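Local coordinates for endo-alpha-mannosidase (Bacteroides thetaiotaomicron, PDB 4ACY), which probably hydrolyses internal alpha-mannosidic bonds of mannose-containing glycans, as an endo-acting alpha-mannosidase of glycoside hydrolase family 99, at residues D40-F45 / Y366-F371; P53-E58 / S99-I104; E154-N157 / T163-E166. All blocks are in the same frame, centred on the assembly; numbering follows the deposited sequence. Where two conformers were deposited one is given.

Contact 1: residues D40-F45 / Y366-F371; sequences DHTISF and YWVDEF
Strand and helix stand 7.4 Å apart at their nearest CA atoms, those of Thr42 and Val368. Val368 and Phe371, one helical turn apart, both direct their CB atoms at the strand and take hold of Thr42 and His41. The methyl groups of the two beta-branched residues meet directly, Thr42 CG2 lying 4.0 Å from Val368 CG2. Thr42 holds this methyl anti to its own backbone N, which leaves OG1 beside that nitrogen and obliquely placed to the phenyl ring, 3.9 Å from Phe371 CD2. The hydroxyl finds its polar partner in Asp39 OD2, and the same carboxylate oxygen accepts from the backbone N of His41, so one aspartate braces the corner where the chain enters the strand. Phe371 reaches across to the strand with CG anti to its backbone N (chi1 173°), the edge of its ring meeting His41: CE2 is 3.9 Å from His41 CB, close to the ring plane. The imidazole of His41 donates from ND1 to Asp40 OD1 at 2.9 Å, with the acceptor in the imidazole plane, and its ring stacks on Tyr321. Three of the four touching residues are buried and the contacts between them are van der Waals; the one side-chain hydroxyl among them is satisfied by Asp39. Helix 359-376 here covers the opening strand of the barrel, flanked by Tyr311 of helix 305-316, which touches both Thr42 and Val368, while Val117 and Ile324 of the two adjoining barrel strands bear on Thr42.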
loop_
_atom_site.group_PDB
_atom_site.type_symbol
_atom_site.label_atom_id
_atom_site.label_comp_id
_atom_site.label_asym_id
_atom_site.label_seq_id
_atom_site.Cartn_x
_atom_site.Cartn_y
_atom_site.Cartn_z
ATOM N N ASP A 40 0.724 10.613 12.062
ATOM C CA ASP A 40 0.628 11.146 10.717
ATOM C C ASP A 40 1.874 10.921 9.857
ATOM O O ASP A 40 1.985 11.507 8.799
ATOM C CB ASP A 40 0.232 12.635 10.739
ATOM C CG ASP A 40 1.219 13.501 11.494
ATOM O OD1 ASP A 40 2.369 13.077 11.726
ATOM O OD2 ASP A 40 0.826 14.624 11.884
ATOM N N HIS A 41 2.793 10.076 10.308
ATOM C CA HIS A 41 3.957 9.704 9.502
ATOM C C HIS A 41 3.969 8.194 9.247
ATOM O O HIS A 41 4.988 7.645 8.839
ATOM C CB HIS A 41 5.265 10.138 10.190
ATOM C CG HIS A 41 5.649 11.562 9.919
ATOM N ND1 HIS A 41 4.862 12.632 10.285
ATOM C CD2 HIS A 41 6.745 12.090 9.327
ATOM C CE1 HIS A 41 5.445 13.758 9.913
ATOM N NE2 HIS A 41 6.589 13.457 9.328
ATOM N N THR A 42 2.833 7.546 9.502
ATOM C CA THR A 42 2.686 6.102 9.269
ATOM C C THR A 42 1.562 5.917 8.281
ATOM O O THR A 42 0.466 6.424 8.495
ATOM C CB THR A 42 2.357 5.370 10.577
ATOM O OG1 THR A 42 3.393 5.621 11.530
ATOM C CG2 THR A 42 2.237 3.850 10.347
ATOM N N ILE A 43 1.843 5.199 7.186
ATOM C CA ILE A 43 0.938 5.168 6.056
ATOM C C ILE A 43 0.645 3.722 5.658
ATOM O O ILE A 43 1.550 2.995 5.300
ATOM C CB ILE A 43 1.553 5.903 4.832
ATOM C CG1 ILE A 43 1.978 7.338 5.225
ATOM C CG2 ILE A 43 0.548 5.954 3.712
ATOM C CD1 ILE A 43 2.958 8.006 4.241
ATOM N N SER A 44 -0.607 3.303 5.735
ATOM C CA SER A 44 -0.936 1.936 5.313
ATOM C C SER A 44 -1.196 1.907 3.812
ATOM O O SER A 44 -1.675 2.888 3.234
ATOM C CB SER A 44 -2.161 1.394 6.047
ATOM O OG SER A 44 -3.350 2.073 5.626
ATOM N N PHE A 45 -0.925 0.774 3.188
ATOM C CA PHE A 45 -1.390 0.595 1.807
ATOM C C PHE A 45 -2.799 -0.030 1.796
ATOM O O PHE A 45 -3.017 -1.166 2.268
ATOM C CB PHE A 45 -0.356 -0.167 0.957
ATOM C CG PHE A 45 0.854 0.674 0.634
ATOM C CD1 PHE A 45 0.706 1.867 -0.095
ATOM C CD2 PHE A 45 2.119 0.315 1.092
ATOM C CE1 PHE A 45 1.825 2.691 -0.360
ATOM C CE2 PHE A 45 3.238 1.124 0.811
ATOM C CZ PHE A 45 3.092 2.308 0.096
ATOM N N TYR A 366 1.681 -0.777 18.849
ATOM C CA TYR A 366 2.932 -0.914 19.600
ATOM C C TYR A 366 4.122 -0.343 18.836
ATOM O O TYR A 366 4.906 0.438 19.371
ATOM C CB TYR A 366 3.191 -2.390 19.937
ATOM C CG TYR A 366 4.553 -2.616 20.518
ATOM C CD1 TYR A 366 4.790 -2.386 21.870
ATOM C CD2 TYR A 366 5.619 -3.038 19.717
ATOM C CE1 TYR A 366 6.049 -2.576 22.410
ATOM C CE2 TYR A 366 6.887 -3.227 20.243
ATOM C CZ TYR A 366 7.088 -3.001 21.599
ATOM O OH TYR A 366 8.327 -3.190 22.143
ATOM N N TRP A 367 4.259 -0.742 17.577
ATOM C CA TRP A 367 5.358 -0.266 16.745
ATOM C C TRP A 367 5.258 1.219 16.394
ATOM O O TRP A 367 6.276 1.914 16.343
ATOM C CB TRP A 367 5.481 -1.135 15.489
ATOM C CG TRP A 367 6.108 -2.438 15.853
ATOM C CD1 TRP A 367 5.547 -3.679 15.769
ATOM C CD2 TRP A 367 7.409 -2.618 16.410
ATOM N NE1 TRP A 367 6.430 -4.632 16.224
ATOM C CE2 TRP A 367 7.583 -4.007 16.625
ATOM C CE3 TRP A 367 8.451 -1.742 16.740
ATOM C CZ2 TRP A 367 8.749 -4.541 17.176
ATOM C CZ3 TRP A 367 9.627 -2.281 17.279
ATOM C CH2 TRP A 367 9.760 -3.665 17.486
ATOM N N VAL A 368 4.045 1.701 16.154
ATOM C CA VAL A 368 3.832 3.139 15.964
ATOM C C VAL A 368 4.326 3.914 17.199
ATOM O O VAL A 368 5.002 4.930 17.066
ATOM C CB VAL A 368 2.358 3.484 15.593
ATOM C CG1 VAL A 368 2.098 4.998 15.634
ATOM C CG2 VAL A 368 2.003 2.931 14.212
ATOM N N ASP A 369 4.015 3.421 18.395
ATOM C CA ASP A 369 4.512 4.085 19.601
ATOM C C ASP A 369 6.046 4.040 19.695
ATOM O O ASP A 369 6.679 5.045 20.054
ATOM C CB ASP A 369 3.860 3.526 20.860
ATOM C CG ASP A 369 4.292 4.269 22.109
ATOM O OD1 ASP A 369 3.980 5.473 22.237
ATOM O OD2 ASP A 369 4.959 3.644 22.952
ATOM N N GLU A 370 6.641 2.898 19.349
ATOM C CA GLU A 370 8.103 2.792 19.303
ATOM C C GLU A 370 8.682 3.774 18.292
ATOM O O GLU A 370 9.733 4.366 18.519
ATOM C CB GLU A 370 8.558 1.368 18.956
ATOM C CG GLU A 370 8.311 0.333 20.037
ATOM C CD GLU A 370 9.026 0.664 21.334
ATOM O OE1 GLU A 370 10.266 0.834 21.320
ATOM O OE2 GLU A 370 8.332 0.739 22.364
ATOM N N PHE A 371 7.995 3.928 17.163
ATOM C CA PHE A 371 8.426 4.846 16.110
ATOM C C PHE A 371 8.386 6.304 16.593
ATOM O O PHE A 371 9.338 7.067 16.365
ATOM C CB PHE A 371 7.552 4.629 14.868
ATOM C CG PHE A 371 7.777 5.619 13.753
ATOM C CD1 PHE A 371 9.003 5.709 13.095
ATOM C CD2 PHE A 371 6.731 6.421 13.328
ATOM C CE1 PHE A 371 9.187 6.604 12.044
ATOM C CE2 PHE A 371 6.903 7.326 12.277
ATOM C CZ PHE A 371 8.135 7.411 11.635
#

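Contact 2: residues P53-E58 / S99-I104; sequences PSVDGE and SNDPEI
Asp56 and Asn100 form the close part of this contact, Val55 its looser, exposed flank. The two polar side chains cross at about a right angle, and their flat ends are turned 67° from each other. The carboxylate approaches the asparagine side chain at its base, with Asp56 OD1 3.7 Å from Asn100 CB. A chi1 of -50° sets the Asp56 carboxylate beside its own backbone N, and there its other oxygen, OD2, accepts from Asn52 N and hydrogen-bonds to Ser98 OG. The serine hydroxyl also bonds to the backbone N of Asn100, so Ser98 connects the aspartate to the backbone of the facing loop. On the outer side the spacing widens and only van der Waals contacts remain. Val55 CG1 lies 4.0 Å from the carbonyl O of Asn100, and its other methyl, CG2, is 4.2 Å from Asp101 CB. Asp101 is itself the N-cap of the following helix: Glu103 N donates to Asp101 OD1 at 3.0 Å, coming from above the carboxylate plane. Beyond Val55, Gly57, with positive phi, is the first residue to leave the weakly bonded helical turn. The contact lies at the surface, about 21 Å from the centre of the chain to its own centre, joining the turn at 53-56 to the loop that leads into helix 102-115; Asn100 also touches Gln133 and Ser134 at the start of helix 133-145, and Pro102 rests on Leu137 of that helix.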
loop_
_atom_site.group_PDB
_atom_site.type_symbol
_atom_site.label_atom_id
_atom_site.label_comp_id
_atom_site.label_asym_id
_atom_site.label_seq_id
_atom_site.Cartn_x
_atom_site.Cartn_y
_atom_site.Cartn_z
ATOM N N PRO A 53 -21.826 -9.477 -4.370
ATOM C CA PRO A 53 -23.132 -9.435 -5.026
ATOM C C PRO A 53 -24.146 -8.524 -4.331
ATOM O O PRO A 53 -24.907 -7.835 -5.006
ATOM C CB PRO A 53 -23.583 -10.898 -4.958
ATOM C CG PRO A 53 -22.275 -11.663 -5.010
ATOM C CD PRO A 53 -21.380 -10.862 -4.124
ATOM N N SER A 54 -24.136 -8.516 -3.000
ATOM C CA SER A 54 -25.050 -7.696 -2.215
ATOM C C SER A 54 -24.924 -6.194 -2.480
ATOM O O SER A 54 -25.930 -5.499 -2.611
ATOM C CB SER A 54 -24.863 -7.986 -0.726
ATOM O OG SER A 54 -25.656 -7.111 0.048
ATOM N N VAL A 55 -23.687 -5.698 -2.551
ATOM C CA VAL A 55 -23.451 -4.263 -2.691
ATOM C C VAL A 55 -23.187 -3.863 -4.135
ATOM O O VAL A 55 -23.617 -2.797 -4.573
ATOM C CB VAL A 55 -22.286 -3.797 -1.793
ATOM C CG1 VAL A 55 -22.039 -2.282 -1.936
ATOM C CG2 VAL A 55 -22.564 -4.161 -0.347
ATOM N N ASP A 56 -22.495 -4.726 -4.873
ATOM C CA ASP A 56 -21.969 -4.373 -6.193
ATOM C C ASP A 56 -22.579 -5.190 -7.326
ATOM O O ASP A 56 -22.334 -4.906 -8.503
ATOM C CB ASP A 56 -20.445 -4.522 -6.190
ATOM C CG ASP A 56 -19.806 -3.805 -5.014
ATOM O OD1 ASP A 56 -19.733 -2.554 -5.051
ATOM O OD2 ASP A 56 -19.423 -4.485 -4.042
ATOM N N GLY A 57 -23.355 -6.209 -6.972
ATOM C CA GLY A 57 -24.003 -7.056 -7.967
ATOM C C GLY A 57 -23.152 -8.185 -8.520
ATOM O O GLY A 57 -23.644 -9.009 -9.292
ATOM N N GLU A 58 -21.875 -8.222 -8.150
ATOM C CA GLU A 58 -20.982 -9.318 -8.541
ATOM C C GLU A 58 -19.808 -9.360 -7.568
ATOM O O GLU A 58 -19.516 -8.345 -6.920
ATOM C CB GLU A 58 -20.468 -9.122 -9.975
ATOM C CG GLU A 58 -19.466 -7.961 -10.123
ATOM C CD GLU A 58 -19.281 -7.484 -11.554
ATOM O OE1 GLU A 58 -19.445 -8.295 -12.497
ATOM O OE2 GLU A 58 -18.966 -6.283 -11.731
ATOM N N SER A 99 -15.816 -2.895 -0.827
ATOM C CA SER A 99 -15.140 -1.625 -0.579
ATOM C C SER A 99 -16.105 -0.444 -0.692
ATOM O O SER A 99 -15.798 0.658 -0.237
ATOM C CB SER A 99 -13.992 -1.456 -1.577
ATOM O OG SER A 99 -12.990 -2.444 -1.380
ATOM N N ASN A 100 -17.263 -0.676 -1.305
ATOM C CA ASN A 100 -18.296 0.358 -1.443
ATOM C C ASN A 100 -19.359 0.341 -0.364
ATOM O O ASN A 100 -20.372 1.037 -0.487
ATOM C CB ASN A 100 -18.955 0.273 -2.821
ATOM C CG ASN A 100 -17.953 0.410 -3.931
ATOM O OD1 ASN A 100 -17.921 -0.398 -4.864
ATOM N ND2 ASN A 100 -17.079 1.409 -3.811
ATOM N N ASP A 101 -19.122 -0.437 0.686
ATOM C CA ASP A 101 -20.065 -0.583 1.801
ATOM C C ASP A 101 -19.654 0.382 2.905
ATOM O O ASP A 101 -18.601 0.201 3.517
ATOM C CB ASP A 101 -20.055 -2.037 2.288
ATOM C CG ASP A 101 -21.034 -2.306 3.432
ATOM O OD1 ASP A 101 -21.563 -1.346 4.030
ATOM O OD2 ASP A 101 -21.247 -3.500 3.749
ATOM N N PRO A 102 -20.487 1.412 3.173
ATOM C CA PRO A 102 -20.118 2.404 4.188
ATOM C C PRO A 102 -19.823 1.790 5.554
ATOM O O PRO A 102 -18.967 2.303 6.283
ATOM C CB PRO A 102 -21.345 3.321 4.249
ATOM C CG PRO A 102 -21.983 3.180 2.906
ATOM C CD PRO A 102 -21.796 1.716 2.567
ATOM N N GLU A 103 -20.501 0.696 5.898
ATOM C CA GLU A 103 -20.231 0.020 7.173
ATOM C C GLU A 103 -18.839 -0.600 7.238
ATOM O O GLU A 103 -18.173 -0.548 8.268
ATOM C CB GLU A 103 -21.309 -1.018 7.505
ATOM C CG GLU A 103 -22.504 -0.401 8.216
ATOM C CD GLU A 103 -22.088 0.406 9.445
ATOM O OE1 GLU A 103 -21.716 -0.212 10.473
ATOM O OE2 GLU A 103 -22.091 1.658 9.366
ATOM N N ILE A 104 -18.414 -1.183 6.124
ATOM C CA ILE A 104 -17.056 -1.720 6.009
ATOM C C ILE A 104 -16.018 -0.587 6.122
ATOM O O ILE A 104 -15.024 -0.682 6.862
ATOM C CB ILE A 104 -16.878 -2.460 4.661
ATOM C CG1 ILE A 104 -17.828 -3.670 4.555
ATOM C CG2 ILE A 104 -15.414 -2.862 4.456
ATOM C CD1 ILE A 104 -17.713 -4.713 5.676
#

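Contact 3: residues E154-N157 / T163-E166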
loop_
_atom_site.group_PDB
_atom_site.type_symbol
_atom_site.label_atom_id
_atom_site.label_comp_id
_atom_site.label_asym_id
_atom_site.label_seq_id
_atom_site.Cartn_x
_atom_site.Cartn_y
_atom_site.Cartn_z
ATOM N N GLU A 154 -1.256 3.464 -9.473
ATOM C CA GLU A 154 -0.949 2.109 -9.926
ATOM C C GLU A 154 -0.623 2.108 -11.417
ATOM O O GLU A 154 -0.811 3.134 -12.070
ATOM C CB GLU A 154 -2.115 1.176 -9.623
ATOM C CG GLU A 154 -2.432 1.089 -8.118
ATOM C CD GLU A 154 -1.518 0.153 -7.362
ATOM O OE1 GLU A 154 -0.601 -0.450 -7.976
ATOM O OE2 GLU A 154 -1.728 0.011 -6.124
ATOM N N PRO A 155 -0.110 0.973 -11.948
ATOM C CA PRO A 155 0.230 0.912 -13.388
ATOM C C PRO A 155 -0.994 0.666 -14.261
ATOM O O PRO A 155 -1.189 -0.434 -14.785
ATOM C CB PRO A 155 1.231 -0.261 -13.472
ATOM C CG PRO A 155 1.598 -0.598 -12.042
ATOM C CD PRO A 155 0.391 -0.216 -11.239
ATOM N N PHE A 156 -1.820 1.697 -14.398
ATOM C CA PHE A 156 -3.028 1.603 -15.177
ATOM C C PHE A 156 -2.701 1.662 -16.665
ATOM O O PHE A 156 -1.610 2.111 -17.058
ATOM C CB PHE A 156 -4.024 2.690 -14.765
ATOM C CG PHE A 156 -3.479 4.096 -14.842
ATOM C CD1 PHE A 156 -3.457 4.782 -16.056
ATOM C CD2 PHE A 156 -3.023 4.745 -13.692
ATOM C CE1 PHE A 156 -2.972 6.095 -16.134
ATOM C CE2 PHE A 156 -2.526 6.060 -13.755
ATOM C CZ PHE A 156 -2.498 6.732 -14.980
ATOM N N ASN A 157 -3.625 1.151 -17.471
ATOM C CA ASN A 157 -3.455 1.135 -18.918
ATOM C C ASN A 157 -3.180 2.552 -19.431
ATOM O O ASN A 157 -3.901 3.502 -19.097
ATOM C CB ASN A 157 -4.675 0.505 -19.611
ATOM C CG ASN A 157 -4.558 -1.013 -19.767
ATOM O OD1 ASN A 157 -5.564 -1.714 -19.887
ATOM N ND2 ASN A 157 -3.328 -1.524 -19.768
ATOM N N THR A 163 -0.505 11.151 -18.535
ATOM C CA THR A 163 -1.735 10.639 -17.934
ATOM C C THR A 163 -1.614 10.637 -16.401
ATOM O O THR A 163 -2.607 10.793 -15.693
ATOM C CB THR A 163 -2.155 9.259 -18.485
ATOM O OG1 THR A 163 -1.128 8.305 -18.222
ATOM C CG2 THR A 163 -2.411 9.334 -20.013
ATOM N N VAL A 164 -0.393 10.502 -15.897
ATOM C CA VAL A 164 -0.176 10.676 -14.446
ATOM C C VAL A 164 -0.517 12.127 -14.063
ATOM O O VAL A 164 -1.223 12.356 -13.084
ATOM C CB VAL A 164 1.244 10.255 -14.004
ATOM C CG1 VAL A 164 1.535 10.678 -12.549
ATOM C CG2 VAL A 164 1.421 8.736 -14.169
ATOM N N ARG A 165 -0.063 13.100 -14.859
ATOM C CA ARG A 165 -0.432 14.499 -14.613
ATOM C C ARG A 165 -1.939 14.663 -14.533
ATOM O O ARG A 165 -2.449 15.289 -13.613
ATOM C CB ARG A 165 0.147 15.450 -15.674
ATOM C CG ARG A 165 0.148 16.912 -15.197
ATOM C CD ARG A 165 0.624 17.869 -16.283
ATOM N NE ARG A 165 1.131 19.145 -15.739
ATOM C CZ ARG A 165 0.382 20.143 -15.272
ATOM N NH1 ARG A 165 -0.943 20.062 -15.252
ATOM N NH2 ARG A 165 0.968 21.240 -14.805
ATOM N N GLU A 166 -2.656 14.071 -15.486
ATOM C CA GLU A 166 -4.109 14.200 -15.532
ATOM C C GLU A 166 -4.752 13.613 -14.283
ATOM O O GLU A 166 -5.757 14.130 -13.773
ATOM C CB GLU A 166 -4.675 13.519 -16.780
ATOM C CG GLU A 166 -4.223 14.160 -18.097
ATOM C CD GLU A 166 -4.517 13.293 -19.320
ATOM O OE1 GLU A 166 -5.129 12.213 -19.180
ATOM O OE2 GLU A 166 -4.116 13.689 -20.429
#
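An aromatic ring aimed edge-on at a threonine hydroxyl is the striking feature here: Phe156 CE1 lies 3.6 Å from Thr163 OG1, and the oxygen sits near the plane of the ring. The meeting is one of rim against oxygen, and the two side chains pass alongside, running opposite ways. Thr163 CB follows behind, 4.0 Å from the same Phe156 CE1. Further along the rim, Phe156 CZ reaches the next residue of the helix, 4.4 Å from Val164 N; the same CZ makes a distant apolar touch with Val164 CG2 at 4.5 Å, which ends the contact. The Phe156 side chain spans most of the gap, for the backbones are well separated, with 9.5 Å between the CA atoms of Phe156 and Thr163. Its chi1 of 56° places CG between the backbone N and the carbonyl carbon, and from there the ring extends outward to the helix. Thr163 adopts a like torsion (chi1 60°) for OG1. That hydroxyl is not left to the ring alone, since it hydrogen-bonds to both Ser160 N and Gly158 O and so ties the first turn of the helix back to the loop preceding it. The phenyl edge thus packs against an oxygen whose position is already fixed. Upstream, Pro155 is the centre of an inverse gamma turn, closed by a weak bond of 2.9 Å from Phe156 N to Glu154 O. Val164 meanwhile touches Trp203 and Leu206 of helix 200-207. The arrangement belongs to a beta-alpha unit of a TIM barrel: the loop after strand 148-153, at the C-terminal end of the strand, where TIM-barrel enzymes carry their active sites, folds back against the first turns of helix 161-175.

From the N terminus the chain enters the first barrel strand through 40-45, but contact 1 closes only when the C-terminal helix arrives with 366-371, so its loop encloses nearly the whole barrel. Contacts 2 and 3 both fall within that span. They follow one another without crossing: 53-58 meets 99-104 across 40 intervening residues, joining the long excursion after the first strand to the start of helix 102-115, and later 154-157 meets 163-166 within a single beta-alpha connection. Contacts 1 and 3 lie on opposite sides of the chain's centre, their own centres about 28 Å apart, while contact 2 lies out at the periphery. None touches another.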